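Local atomic coordinates of pirin-like protein (Geobacillus kaustophilus, PDB entry 2P17), a protein that is of unknown function but belongs to the pirin family of the cupin clan and binds one iron ion per subunit. Residues I21-S26 and E44-R49; D75-H80 and M124-Y129; N117-Y122 and K162-V167. One frame throughout, in Å; residues are numbered along the deposited sequence.

Interaction 1: I21-S26 and E44-R49; sequences IHRSGS and EDIFER
The imidazole of His22 and the carboxylate of Asp45 illustrate how a diagonal side-chain bond can reinforce a strand pair. Both groups lie on the face shared with Ser24 and Phe47, where their side chains cross obliquely. With CG of His22 anti to its backbone N (chi1 -176°) and CG of Asp45 beside its own N, ring and carboxylate planes stand 28° apart. His22 NE2 donates to Asp45 OD1 at 2.7 Å, along a nearly straight line that stays in the ring plane and uses the anti lone pair of OD1, away from OD2. Such a bond fixes the rotation of the imidazole, and the carboxylate would be expected to polarise the ring. Ser24 CB lies 3.5 Å from the same OD1. Phe47 sets its CB 3.8 Å from His22 CD2, but its CG occupies the crowded position between N and the carbonyl carbon and the ring turns from the partner strand; Phe52 meets both rings edge-to-face.

The other face carries Arg23, Ile46 and Glu44, whose extended chain brings OE2 to His110, while Arg23 NE bonds to Thr17. Next to the His22-Phe47 pair, Ile21 and Glu48 cross obliquely, Ile21 CB lying 4.0 Å from Glu48 CB. The CG2 branch of Ile21 touches the carboxylate end of Glu48.

Backbone bonds underlie these meetings. Arg23 with Ile46 and Gly25 with Glu44 are hydrogen-bonded pairs, each joined in both directions, as by Ile46 N to Arg23 O at 2.9 Å. A more bent bond from Glu48 N to Ile21 O, 3.0 Å, continues the series. The axes of the short strand segments approach to 4.7 Å, their directions 175° apart, a regular antiparallel pairing of the kind from which cupin beta-barrels are built, here within the N-terminal pirin region.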
ATOM      1  N   ILE A  21      -3.715   1.561 -24.168  1.00 15.64           N
ATOM      2  CA  ILE A  21      -4.332   0.665 -23.172  1.00 15.28           C
ATOM      3  C   ILE A  21      -3.728   0.801 -21.768  1.00 14.73           C
ATOM      4  O   ILE A  21      -4.067   0.024 -20.866  1.00 14.13           O
ATOM      5  CB  ILE A  21      -4.306  -0.824 -23.643  1.00 15.05           C
ATOM      6  CG1 ILE A  21      -2.872  -1.324 -23.880  1.00 15.83           C
ATOM      7  CG2 ILE A  21      -5.179  -1.001 -24.894  1.00 15.81           C
ATOM      8  CD1 ILE A  21      -2.773  -2.830 -24.115  1.00 15.87           C
ATOM      9  N   HIS A  22      -2.859   1.793 -21.570  1.00 13.09           N
ATOM     10  CA  HIS A  22      -2.118   1.893 -20.311  1.00 12.33           C
ATOM     11  C   HIS A  22      -1.708   3.313 -19.953  1.00 12.32           C
ATOM     12  O   HIS A  22      -1.010   3.985 -20.711  1.00 11.97           O
ATOM     13  CB  HIS A  22      -0.881   0.986 -20.381  1.00 12.28           C
ATOM     14  CG  HIS A  22      -0.080   0.916 -19.120  1.00 12.94           C
ATOM     15  ND1 HIS A  22       1.274   0.657 -19.120  1.00 13.13           N
ATOM     16  CD2 HIS A  22      -0.438   1.038 -17.820  1.00 13.63           C
ATOM     17  CE1 HIS A  22       1.718   0.627 -17.877  1.00 14.26           C
ATOM     18  NE2 HIS A  22       0.704   0.872 -17.068  1.00 12.69           N
ATOM     19  N   ARG A  23      -2.183   3.764 -18.795  1.00 11.47           N
ATOM     20  CA  ARG A  23      -1.747   5.018 -18.189  1.00 12.10           C
ATOM     21  C   ARG A  23      -1.116   4.680 -16.845  1.00 11.77           C
ATOM     22  O   ARG A  23      -1.520   3.720 -16.189  1.00 11.82           O
ATOM     23  CB  ARG A  23      -2.927   5.968 -17.975  1.00 13.19           C
ATOM     24  CG  ARG A  23      -3.611   6.407 -19.256  1.00 16.59           C
ATOM     25  CD  ARG A  23      -4.639   7.499 -18.995  1.00 21.88           C
ATOM     26  NE  ARG A  23      -4.005   8.801 -18.787  1.00 26.19           N
ATOM     27  CZ  ARG A  23      -4.025   9.490 -17.644  1.00 27.32           C
ATOM     28  NH1 ARG A  23      -4.669   9.025 -16.583  1.00 28.89           N
ATOM     29  NH2 ARG A  23      -3.412  10.665 -17.576  1.00 28.22           N
ATOM     30  N   SER A  24      -0.130   5.462 -16.430  1.00 12.05           N
ATOM     31  CA  SER A  24       0.526   5.169 -15.155  1.00 12.91           C
ATOM     32  C   SER A  24       1.020   6.403 -14.428  1.00 13.40           C
ATOM     33  O   SER A  24       1.219   7.454 -15.038  1.00 14.89           O
ATOM     34  CB  SER A  24       1.683   4.176 -15.330  1.00 13.24           C
ATOM     35  OG  SER A  24       2.693   4.729 -16.154  1.00 15.70           O
ATOM     36  N   GLY A  25       1.229   6.251 -13.120  1.00 13.68           N
ATOM     37  CA  GLY A  25       1.769   7.358 -12.311  1.00 14.54           C
ATOM     38  C   GLY A  25       2.691   6.837 -11.241  1.00 14.97           C
ATOM     39  O   GLY A  25       2.419   5.795 -10.653  1.00 15.16           O
ATOM     40  N   SER A  26       3.792   7.548 -11.011  1.00 15.13           N
ATOM     41  CA  SER A  26       4.735   7.186  -9.952  1.00 15.66           C
ATOM     42  C   SER A  26       4.331   7.858  -8.649  1.00 14.70           C
ATOM     43  O   SER A  26       4.211   9.087  -8.584  1.00 15.29           O
ATOM     44  CB  SER A  26       6.180   7.547 -10.324  1.00 16.60           C
ATOM     45  OG  SER A  26       6.791   6.468 -11.019  1.00 20.82           O
ATOM     46  N   GLU A  44       0.936   3.581  -9.746  1.00 12.78           N
ATOM     47  CA  GLU A  44      -0.480   3.577 -10.074  1.00 12.76           C
ATOM     48  C   GLU A  44      -0.622   3.229 -11.542  1.00 12.62           C
ATOM     49  O   GLU A  44       0.070   3.799 -12.382  1.00 12.72           O
ATOM     50  CB  GLU A  44      -1.104   4.946  -9.799  1.00 13.07           C
ATOM     51  CG  GLU A  44      -2.583   5.034 -10.174  1.00 14.54           C
ATOM     52  CD  GLU A  44      -3.112   6.463 -10.228  0.60 14.02           C
ATOM     53  OE1 GLU A  44      -2.348   7.399 -10.566  0.50 14.64           O
ATOM     54  OE2 GLU A  44      -4.312   6.643  -9.946  1.00 17.70           O
ATOM     55  N   ASP A  45      -1.508   2.282 -11.843  1.00 12.20           N
ATOM     56  CA  ASP A  45      -1.731   1.857 -13.227  1.00 12.01           C
ATOM     57  C   ASP A  45      -3.208   1.824 -13.553  1.00 11.73           C
ATOM     58  O   ASP A  45      -4.028   1.411 -12.732  1.00 11.50           O
ATOM     59  CB  ASP A  45      -1.131   0.474 -13.473  1.00 12.18           C
ATOM     60  CG  ASP A  45       0.379   0.482 -13.411  1.00 14.64           C
ATOM     61  OD1 ASP A  45       1.011   0.907 -14.400  1.00 15.12           O
ATOM     62  OD2 ASP A  45       0.930   0.055 -12.378  1.00 17.14           O
ATOM     63  N   ILE A  46      -3.540   2.285 -14.756  1.00 11.04           N
ATOM     64  CA  ILE A  46      -4.862   2.087 -15.321  1.00 11.25           C
ATOM     65  C   ILE A  46      -4.625   1.346 -16.626  1.00 11.21           C
ATOM     66  O   ILE A  46      -3.962   1.878 -17.525  1.00 11.01           O
ATOM     67  CB  ILE A  46      -5.577   3.432 -15.582  1.00 11.23           C
ATOM     68  CG1 ILE A  46      -5.722   4.221 -14.275  1.00 12.28           C
ATOM     69  CG2 ILE A  46      -6.930   3.188 -16.269  1.00 11.34           C
ATOM     70  CD1 ILE A  46      -6.257   5.617 -14.452  1.00 13.67           C
ATOM     71  N   PHE A  47      -5.135   0.125 -16.740  1.00 10.52           N
ATOM     72  CA  PHE A  47      -4.743  -0.724 -17.862  1.00 10.95           C
ATOM     73  C   PHE A  47      -5.812  -1.698 -18.326  1.00 11.55           C
ATOM     74  O   PHE A  47      -6.717  -2.052 -17.565  1.00 11.18           O
ATOM     75  CB  PHE A  47      -3.388  -1.418 -17.608  1.00 10.94           C
ATOM     76  CG  PHE A  47      -3.360  -2.331 -16.404  1.00 10.74           C
ATOM     77  CD1 PHE A  47      -3.227  -3.703 -16.565  1.00 11.25           C
ATOM     78  CD2 PHE A  47      -3.425  -1.813 -15.109  1.00 10.19           C
ATOM     79  CE1 PHE A  47      -3.169  -4.546 -15.469  1.00 11.85           C
ATOM     80  CE2 PHE A  47      -3.374  -2.650 -13.993  1.00  9.92           C
ATOM     81  CZ  PHE A  47      -3.248  -4.031 -14.176  1.00 10.62           C
ATOM     82  N   GLU A  48      -5.701  -2.103 -19.590  1.00 12.63           N
ATOM     83  CA  GLU A  48      -6.618  -3.060 -20.191  1.00 14.26           C
ATOM     84  C   GLU A  48      -5.926  -4.392 -20.456  1.00 14.26           C
ATOM     85  O   GLU A  48      -4.701  -4.506 -20.331  1.00 14.10           O
ATOM     86  CB  GLU A  48      -7.208  -2.482 -21.487  1.00 14.10           C
ATOM     87  CG  GLU A  48      -8.057  -1.222 -21.253  1.00 16.42           C
ATOM     88  CD  GLU A  48      -8.469  -0.500 -22.528  1.00 17.60           C
ATOM     89  OE1 GLU A  48      -8.908  -1.163 -23.501  0.80 21.30           O
ATOM     90  OE2 GLU A  48      -8.373   0.745 -22.545  0.50 18.20           O
ATOM     91  N   ARG A  49      -6.720  -5.399 -20.808  1.00 14.70           N
ATOM     92  CA  ARG A  49      -6.221  -6.735 -21.121  1.00 15.37           C
ATOM     93  C   ARG A  49      -5.143  -6.666 -22.199  1.00 15.18           C
ATOM     94  O   ARG A  49      -5.301  -5.978 -23.216  1.00 15.48           O
ATOM     95  CB  ARG A  49      -7.369  -7.639 -21.581  1.00 15.77           C
ATOM     96  CG  ARG A  49      -7.027  -9.119 -21.634  1.00 17.12           C
ATOM     97  CD  ARG A  49      -8.293  -9.954 -21.721  1.00 17.57           C
ATOM     98  NE  ARG A  49      -8.037 -11.396 -21.755  1.00 19.83           N
ATOM     99  CZ  ARG A  49      -7.851 -12.164 -20.684  1.00 20.56           C
ATOM    100  NH1 ARG A  49      -7.875 -11.653 -19.453  1.00 19.09           N
ATOM    101  NH2 ARG A  49      -7.641 -13.465 -20.845  1.00 21.98           N
TER

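Interaction 2: D75-H80 and M124-Y129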
ATOM      1  N   ASP A  75       0.835 -16.408 -11.163  1.00 11.08           N
ATOM      2  CA  ASP A  75       2.246 -16.593 -10.846  1.00 10.92           C
ATOM      3  C   ASP A  75       2.654 -18.068 -10.953  1.00 10.88           C
ATOM      4  O   ASP A  75       1.817 -18.974 -10.891  1.00 11.07           O
ATOM      5  CB  ASP A  75       2.606 -15.984  -9.476  1.00 10.84           C
ATOM      6  CG  ASP A  75       2.035 -16.764  -8.321  1.00 11.97           C
ATOM      7  OD1 ASP A  75       2.586 -17.842  -8.005  1.00 13.59           O
ATOM      8  OD2 ASP A  75       1.035 -16.299  -7.730  1.00 13.95           O
ATOM      9  N   SER A  76       3.953 -18.292 -11.125  1.00 10.75           N
ATOM     10  CA  SER A  76       4.483 -19.626 -11.399  1.00 11.77           C
ATOM     11  C   SER A  76       4.635 -20.520 -10.178  1.00 12.54           C
ATOM     12  O   SER A  76       5.070 -21.665 -10.306  1.00 12.92           O
ATOM     13  CB  SER A  76       5.807 -19.530 -12.151  1.00 11.19           C
ATOM     14  OG  SER A  76       6.776 -18.807 -11.399  1.00 11.63           O
ATOM     15  N   LYS A  77       4.265 -20.004  -9.007  1.00 12.92           N
ATOM     16  CA  LYS A  77       4.194 -20.822  -7.808  1.00 14.01           C
ATOM     17  C   LYS A  77       2.777 -21.346  -7.590  1.00 13.98           C
ATOM     18  O   LYS A  77       2.566 -22.562  -7.502  1.00 14.41           O
ATOM     19  CB  LYS A  77       4.693 -20.046  -6.569  1.00 14.34           C
ATOM     20  CG  LYS A  77       4.664 -20.837  -5.251  1.00 16.25           C
ATOM     21  CD  LYS A  77       5.661 -21.983  -5.283  1.00 19.93           C
ATOM     22  CE  LYS A  77       5.853 -22.610  -3.905  1.00 23.00           C
ATOM     23  NZ  LYS A  77       4.694 -23.454  -3.508  1.00 26.78           N
ATOM     24  N   ALA A  78       1.813 -20.428  -7.525  1.00 13.78           N
ATOM     25  CA  ALA A  78       0.441 -20.754  -7.136  1.00 13.88           C
ATOM     26  C   ALA A  78      -0.558 -20.832  -8.296  1.00 14.00           C
ATOM     27  O   ALA A  78      -1.672 -21.343  -8.131  1.00 15.10           O
ATOM     28  CB  ALA A  78      -0.051 -19.773  -6.073  1.00 14.35           C
ATOM     29  N   GLY A  79      -0.172 -20.323  -9.466  1.00 13.30           N
ATOM     30  CA  GLY A  79      -1.054 -20.367 -10.634  1.00 13.27           C
ATOM     31  C   GLY A  79      -2.001 -19.182 -10.706  1.00 13.25           C
ATOM     32  O   GLY A  79      -1.586 -18.041 -10.481  1.00 12.99           O
ATOM     33  N   HIS A  80      -3.271 -19.449 -11.010  1.00 14.23           N
ATOM     34  CA  HIS A  80      -4.244 -18.384 -11.273  1.00 14.93           C
ATOM     35  C   HIS A  80      -5.111 -18.000 -10.094  1.00 15.09           C
ATOM     36  O   HIS A  80      -5.572 -18.857  -9.328  1.00 15.21           O
ATOM     37  CB  HIS A  80      -5.163 -18.770 -12.429  1.00 15.93           C
ATOM     38  CG  HIS A  80      -4.609 -18.438 -13.769  1.00 18.35           C
ATOM     39  ND1 HIS A  80      -4.735 -17.188 -14.334  1.00 22.57           N
ATOM     40  CD2 HIS A  80      -3.925 -19.190 -14.663  1.00 21.04           C
ATOM     41  CE1 HIS A  80      -4.140 -17.179 -15.513  1.00 22.45           C
ATOM     42  NE2 HIS A  80      -3.648 -18.383 -15.739  1.00 22.13           N
HETATM   43  N   MSE A 124      16.170 -15.254  -0.489  1.00 14.28           N
HETATM   44  CA  MSE A 124      16.091 -16.562  -1.147  1.00 16.24           C
HETATM   45  C   MSE A 124      14.969 -17.435  -0.616  1.00 15.04           C
HETATM   46  O   MSE A 124      14.954 -18.644  -0.868  1.00 14.69           O
HETATM   47  CB  MSE A 124      17.431 -17.299  -1.038  1.00 17.97           C
HETATM   48  CG  MSE A 124      18.561 -16.582  -1.756  1.00 25.39           C
HETATM   49 SE   MSE A 124      18.431 -16.742  -3.700  1.00 48.94          SE
HETATM   50  CE  MSE A 124      19.071 -18.582  -3.905  1.00 41.91           C
ATOM     51  N   THR A 125      14.025 -16.830   0.102  1.00 14.50           N
ATOM     52  CA  THR A 125      12.880 -17.551   0.657  1.00 14.48           C
ATOM     53  C   THR A 125      12.012 -18.113  -0.473  1.00 14.48           C
ATOM     54  O   THR A 125      12.088 -17.655  -1.618  1.00 14.00           O
ATOM     55  CB  THR A 125      12.059 -16.651   1.640  1.00 14.99           C
ATOM     56  OG1 THR A 125      11.170 -17.449   2.432  1.00 16.16           O
ATOM     57  CG2 THR A 125      11.259 -15.602   0.894  1.00 14.08           C
ATOM     58  N   GLU A 126      11.234 -19.148  -0.163  1.00 14.93           N
ATOM     59  CA  GLU A 126      10.332 -19.734  -1.152  1.00 15.48           C
ATOM     60  C   GLU A 126       9.304 -18.695  -1.587  1.00 15.02           C
ATOM     61  O   GLU A 126       8.828 -17.928  -0.755  1.00 15.03           O
ATOM     62  CB  GLU A 126       9.600 -20.948  -0.577  1.00 16.29           C
ATOM     63  CG  GLU A 126      10.471 -22.181  -0.329  1.00 18.79           C
ATOM     64  CD  GLU A 126      10.885 -22.898  -1.600  0.90 20.82           C
ATOM     65  OE1 GLU A 126      10.155 -22.818  -2.615  1.00 24.18           O
ATOM     66  OE2 GLU A 126      11.945 -23.560  -1.584  0.20 20.82           O
ATOM     67  N   PRO A 127       8.969 -18.665  -2.894  1.00 14.00           N
ATOM     68  CA  PRO A 127       7.872 -17.778  -3.300  1.00 13.55           C
ATOM     69  C   PRO A 127       6.553 -18.189  -2.653  1.00 12.99           C
ATOM     70  O   PRO A 127       6.327 -19.377  -2.373  1.00 13.28           O
ATOM     71  CB  PRO A 127       7.803 -17.936  -4.826  1.00 13.94           C
ATOM     72  CG  PRO A 127       8.598 -19.157  -5.147  1.00 15.44           C
ATOM     73  CD  PRO A 127       9.556 -19.405  -4.028  1.00 14.55           C
ATOM     74  N   ARG A 128       5.690 -17.205  -2.417  1.00 12.48           N
ATOM     75  CA  ARG A 128       4.417 -17.428  -1.733  1.00 13.24           C
ATOM     76  C   ARG A 128       3.434 -16.383  -2.244  1.00 12.44           C
ATOM     77  O   ARG A 128       3.822 -15.250  -2.542  1.00 12.79           O
ATOM     78  CB  ARG A 128       4.631 -17.330  -0.211  1.00 13.80           C
ATOM     79  CG  ARG A 128       3.409 -17.178   0.687  1.00 16.28           C
ATOM     80  CD  ARG A 128       3.850 -17.137   2.156  0.70 15.91           C
ATOM     81  NE  ARG A 128       4.531 -15.904   2.596  0.80 19.26           N
ATOM     82  CZ  ARG A 128       5.194 -15.807   3.752  1.00 19.64           C
ATOM     83  NH1 ARG A 128       5.283 -16.867   4.543  1.00 20.73           N
ATOM     84  NH2 ARG A 128       5.782 -14.677   4.122  1.00 19.56           N
ATOM     85  N   TYR A 129       2.171 -16.770  -2.338  1.00 10.81           N
ATOM     86  CA  TYR A 129       1.109 -15.886  -2.788  1.00 10.12           C
ATOM     87  C   TYR A 129      -0.011 -15.892  -1.762  1.00 10.04           C
ATOM     88  O   TYR A 129      -0.425 -16.948  -1.280  1.00 10.86           O
ATOM     89  CB  TYR A 129       0.580 -16.346  -4.154  1.00 10.24           C
ATOM     90  CG  TYR A 129      -0.569 -15.502  -4.658  1.00 10.83           C
ATOM     91  CD1 TYR A 129      -0.342 -14.234  -5.201  1.00 10.99           C
ATOM     92  CD2 TYR A 129      -1.881 -15.966  -4.586  1.00 10.90           C
ATOM     93  CE1 TYR A 129      -1.387 -13.459  -5.652  1.00 10.43           C
ATOM     94  CE2 TYR A 129      -2.953 -15.188  -5.034  1.00  9.59           C
ATOM     95  CZ  TYR A 129      -2.690 -13.939  -5.573  1.00  8.89           C
ATOM     96  OH  TYR A 129      -3.730 -13.166  -6.036  1.00  9.98           O
TER
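Polar bonds shape this surface contact from within one segment, for no hydrogen bond crosses between 75-80 and 124-129. Asp75 OD1 grips the turn of the hairpin joining strands 71-75 and 79-83: it accepts from Lys77 N at 2.9 Å on its anti lone pair, forming an Asx turn, and from Ala78 N at 2.7 Å, which comes from above the carboxylate plane. Backbone bonds in both directions between Asp75 and Gly79 close the same turn.

With OD1 so engaged, OD2 of Asp75 approaches Tyr129 obliquely, 3.5 Å from CD1, the two planes 44° apart. The same OD2 is hydrogen-bonded to His73 NE2, and the His73 ring stacks on that of Tyr129. At its far end Tyr129 OH bonds with Ser81, Gln89 and Asn131.

Van der Waals contacts supply the rest. Ala78 CB abuts Tyr129 CB at 4.0 Å. The Lys77 chain, bent at chi2 and chi4, crosses Pro127 at about a right angle; its CD lies 4.1 Å from Pro127 CG and its CE 3.6 Å from Pro127 O.

The chemistry implies a division of labour. The buried Asp75 carboxylate, its side chain about 4 Å from that of the iron ligand His99, orders the hairpin turn and meets His73, whose proximity would be expected to favour the charged acid. The two segments themselves meet without a hydrogen bond, through apolar packing and close contacts of oxygens with carbon.

Interaction 3: N117-Y122 and K162-V167; sequences NLPSAY and KNIVPV
One face of the Tyr122 ring receives the CG2 methyl of Ile164, which sits 3.6 Å from the ring centroid and 23° off the normal, a CH-pi contact. The methyl is offset toward the rim, so that its nearest ring atom is Tyr122 CG at 3.4 Å. The second flat group, the amide of Asn163, serves its own segment: OD1 accepts from Val167 N at 3.0 Å, the donor standing above the amide plane, while ND2, bonded to Lys162 O, also meets Ser151 OG.

Ile164 has CG2 anti to its backbone N and CG1 beside it. As the side chains slide past each other in opposite directions, CG2 rests on the tyrosine and also reaches Leu118 CD2, which Ile164 CD1 touches at 3.6 Å. Crossing obliquely, Val165 puts CG2 3.7 Å from CD of Pro119. The bond from Tyr122 N to Pro119 O closes a beta-turn that returns the tyrosine toward the isoleucine.

Polar backbone atoms are bridged indirectly. A water donates to Asn117 O at 3.1 Å and accepts from Val165 N at 3.2 Å, linking the two segments where no direct hydrogen bond forms. Val165 also touches Pro38 and Val245. The contact sets the loop after strand 109-117 against the loop leading into strand 167-174, at what is probably the junction of the two cupin regions, as in the bicupin fold of pirins.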
ATOM      1  N   ASN A 117      11.031  -4.399  -0.092  1.00  9.19           N
ATOM      2  CA  ASN A 117      12.314  -5.094  -0.117  1.00  9.44           C
ATOM      3  C   ASN A 117      12.296  -6.291   0.821  1.00  9.76           C
ATOM      4  O   ASN A 117      11.610  -6.278   1.844  1.00 10.90           O
ATOM      5  CB  ASN A 117      13.428  -4.137   0.295  1.00  9.77           C
ATOM      6  CG  ASN A 117      14.792  -4.599  -0.164  1.00 10.80           C
ATOM      7  OD1 ASN A 117      14.914  -5.493  -1.001  1.00 10.91           O
ATOM      8  ND2 ASN A 117      15.838  -3.961   0.374  1.00 13.74           N
ATOM      9  N   LEU A 118      13.039  -7.333   0.455  1.00  9.62           N
ATOM     10  CA  LEU A 118      13.339  -8.424   1.379  1.00  9.90           C
ATOM     11  C   LEU A 118      14.745  -8.223   1.929  1.00  9.98           C
ATOM     12  O   LEU A 118      15.671  -7.918   1.163  1.00 10.54           O
ATOM     13  CB  LEU A 118      13.253  -9.791   0.693  1.00  9.62           C
ATOM     14  CG  LEU A 118      11.860 -10.312   0.291  1.00  9.80           C
ATOM     15  CD1 LEU A 118      11.956 -11.549  -0.579  1.00 12.00           C
ATOM     16  CD2 LEU A 118      11.044 -10.632   1.520  1.00 12.07           C
ATOM     17  N   PRO A 119      14.917  -8.414   3.252  1.00 10.16           N
ATOM     18  CA  PRO A 119      16.269  -8.380   3.825  1.00 10.01           C
ATOM     19  C   PRO A 119      17.093  -9.537   3.267  1.00 10.24           C
ATOM     20  O   PRO A 119      16.533 -10.541   2.811  1.00  9.50           O
ATOM     21  CB  PRO A 119      16.036  -8.603   5.319  1.00 10.49           C
ATOM     22  CG  PRO A 119      14.584  -8.319   5.549  1.00 11.02           C
ATOM     23  CD  PRO A 119      13.890  -8.658   4.279  1.00 10.08           C
ATOM     24  N   SER A 120      18.412  -9.379   3.304  1.00 11.05           N
ATOM     25  CA  SER A 120      19.323 -10.404   2.793  1.00 11.51           C
ATOM     26  C   SER A 120      18.969 -11.797   3.322  1.00 10.81           C
ATOM     27  O   SER A 120      19.004 -12.778   2.571  1.00 11.09           O
ATOM     28  CB  SER A 120      20.762 -10.044   3.174  1.00 12.52           C
ATOM     29  OG  SER A 120      21.669 -11.014   2.698  0.85 16.52           O
ATOM     30  N   ALA A 121      18.620 -11.875   4.609  1.00 10.94           N
ATOM     31  CA  ALA A 121      18.278 -13.162   5.224  1.00 10.34           C
ATOM     32  C   ALA A 121      17.123 -13.886   4.537  1.00 10.79           C
ATOM     33  O   ALA A 121      17.006 -15.103   4.644  1.00 10.93           O
ATOM     34  CB  ALA A 121      17.973 -13.005   6.700  1.00 10.51           C
ATOM     35  N   TYR A 122      16.261 -13.145   3.845  1.00 10.54           N
ATOM     36  CA  TYR A 122      15.046 -13.725   3.285  1.00 11.02           C
ATOM     37  C   TYR A 122      14.962 -13.610   1.772  1.00 11.61           C
ATOM     38  O   TYR A 122      13.947 -14.002   1.177  1.00 11.94           O
ATOM     39  CB  TYR A 122      13.809 -13.054   3.887  1.00 10.74           C
ATOM     40  CG  TYR A 122      13.697 -13.158   5.395  1.00 10.19           C
ATOM     41  CD1 TYR A 122      13.019 -14.226   5.990  1.00 10.24           C
ATOM     42  CD2 TYR A 122      14.241 -12.180   6.231  1.00 10.22           C
ATOM     43  CE1 TYR A 122      12.914 -14.323   7.371  1.00 10.67           C
ATOM     44  CE2 TYR A 122      14.133 -12.273   7.622  1.00  9.95           C
ATOM     45  CZ  TYR A 122      13.462 -13.348   8.179  1.00 10.51           C
ATOM     46  OH  TYR A 122      13.346 -13.439   9.550  1.00 11.73           O
ATOM     47  N   LYS A 162       0.625 -12.957   6.301  1.00  9.79           N
ATOM     48  CA  LYS A 162       2.006 -13.315   6.621  1.00 10.41           C
ATOM     49  C   LYS A 162       2.958 -12.232   6.122  1.00  9.83           C
ATOM     50  O   LYS A 162       2.839 -11.746   4.984  1.00  8.92           O
ATOM     51  CB  LYS A 162       2.369 -14.664   6.006  1.00 10.90           C
ATOM     52  CG  LYS A 162       1.457 -15.813   6.423  1.00 13.93           C
ATOM     53  CD  LYS A 162       1.770 -17.058   5.610  0.30 16.71           C
ATOM     54  CE  LYS A 162       1.085 -18.285   6.179  0.60 19.19           C
ATOM     55  NZ  LYS A 162       1.487 -19.497   5.419  0.60 22.33           N
ATOM     56  N   ASN A 163       3.873 -11.825   6.992  1.00  9.90           N
ATOM     57  CA  ASN A 163       4.859 -10.810   6.663  1.00 10.46           C
ATOM     58  C   ASN A 163       6.257 -11.379   6.872  1.00 11.17           C
ATOM     59  O   ASN A 163       6.478 -12.201   7.770  1.00 11.69           O
ATOM     60  CB  ASN A 163       4.729  -9.575   7.570  1.00 10.21           C
ATOM     61  CG  ASN A 163       3.606  -8.590   7.158  1.00 10.23           C
ATOM     62  OD1 ASN A 163       3.421  -7.578   7.833  1.00 10.61           O
ATOM     63  ND2 ASN A 163       2.882  -8.870   6.082  1.00  9.29           N
ATOM     64  N   ILE A 164       7.186 -10.899   6.055  1.00 11.38           N
ATOM     65  CA  ILE A 164       8.603 -11.038   6.335  1.00 11.79           C
ATOM     66  C   ILE A 164       9.043  -9.709   6.973  1.00 11.34           C
ATOM     67  O   ILE A 164       9.238  -9.646   8.187  1.00 13.32           O
ATOM     68  CB  ILE A 164       9.377 -11.446   5.059  1.00 12.24           C
ATOM     69  CG1 ILE A 164       8.993 -12.889   4.679  1.00 14.24           C
ATOM     70  CG2 ILE A 164      10.875 -11.353   5.277  1.00 12.37           C
ATOM     71  CD1 ILE A 164       9.333 -13.289   3.282  1.00 16.37           C
ATOM     72  N   VAL A 165       9.169  -8.643   6.182  1.00 11.19           N
ATOM     73  CA  VAL A 165       9.304  -7.313   6.759  1.00 10.99           C
ATOM     74  C   VAL A 165       7.938  -6.948   7.343  1.00 10.27           C
ATOM     75  O   VAL A 165       6.933  -6.991   6.628  1.00  9.79           O
ATOM     76  CB  VAL A 165       9.710  -6.249   5.696  1.00 11.13           C
ATOM     77  CG1 VAL A 165       9.521  -4.827   6.234  1.00 12.21           C
ATOM     78  CG2 VAL A 165      11.149  -6.446   5.257  1.00 13.20           C
ATOM     79  N   PRO A 166       7.885  -6.588   8.642  1.00  9.38           N
ATOM     80  CA  PRO A 166       6.615  -6.105   9.186  1.00  9.46           C
ATOM     81  C   PRO A 166       6.104  -4.885   8.437  1.00  9.15           C
ATOM     82  O   PRO A 166       6.808  -3.878   8.338  1.00  9.97           O
ATOM     83  CB  PRO A 166       6.961  -5.737  10.641  1.00 10.10           C
ATOM     84  CG  PRO A 166       8.148  -6.600  10.970  1.00 10.68           C
ATOM     85  CD  PRO A 166       8.939  -6.620   9.677  1.00  9.38           C
ATOM     86  N   VAL A 167       4.895  -5.000   7.901  1.00  8.29           N
ATOM     87  CA  VAL A 167       4.249  -3.911   7.172  1.00  8.67           C
ATOM     88  C   VAL A 167       2.832  -3.734   7.698  1.00  8.48           C
ATOM     89  O   VAL A 167       2.059  -4.697   7.798  1.00  8.62           O
ATOM     90  CB  VAL A 167       4.204  -4.186   5.645  1.00  8.62           C
ATOM     91  CG1 VAL A 167       3.386  -3.121   4.888  1.00  9.89           C
ATOM     92  CG2 VAL A 167       5.612  -4.261   5.075  1.00  9.39           C
TER
HETATM   93  O   HOH W   1       9.443  -8.188   3.070  1.00 13.62           O

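Together the three contacts show how a strand pair, a hairpin and two loops lie at increasing distances from one iron site. The side chain of Asp45 in interaction 1 is about 9 Å from the ion and that of Asp75 in interaction 2 about 10 Å; the centres of these interactions lie about 24 Å apart, their nearest atoms about 7 Å. His57 and His99 bind the ion, and His55 and Glu101 are probable further ligands. Interaction 3, with the Leu118 side chain about 14 Å from the iron, adjoins interaction 2. There Thr125 CG2 packs on Ile164 CD1 at 3.8 Å, and Arg128 meets Lys162 and Ile164, so segment 124-129 connects the hairpin to what is probably the junction between the cupin regions.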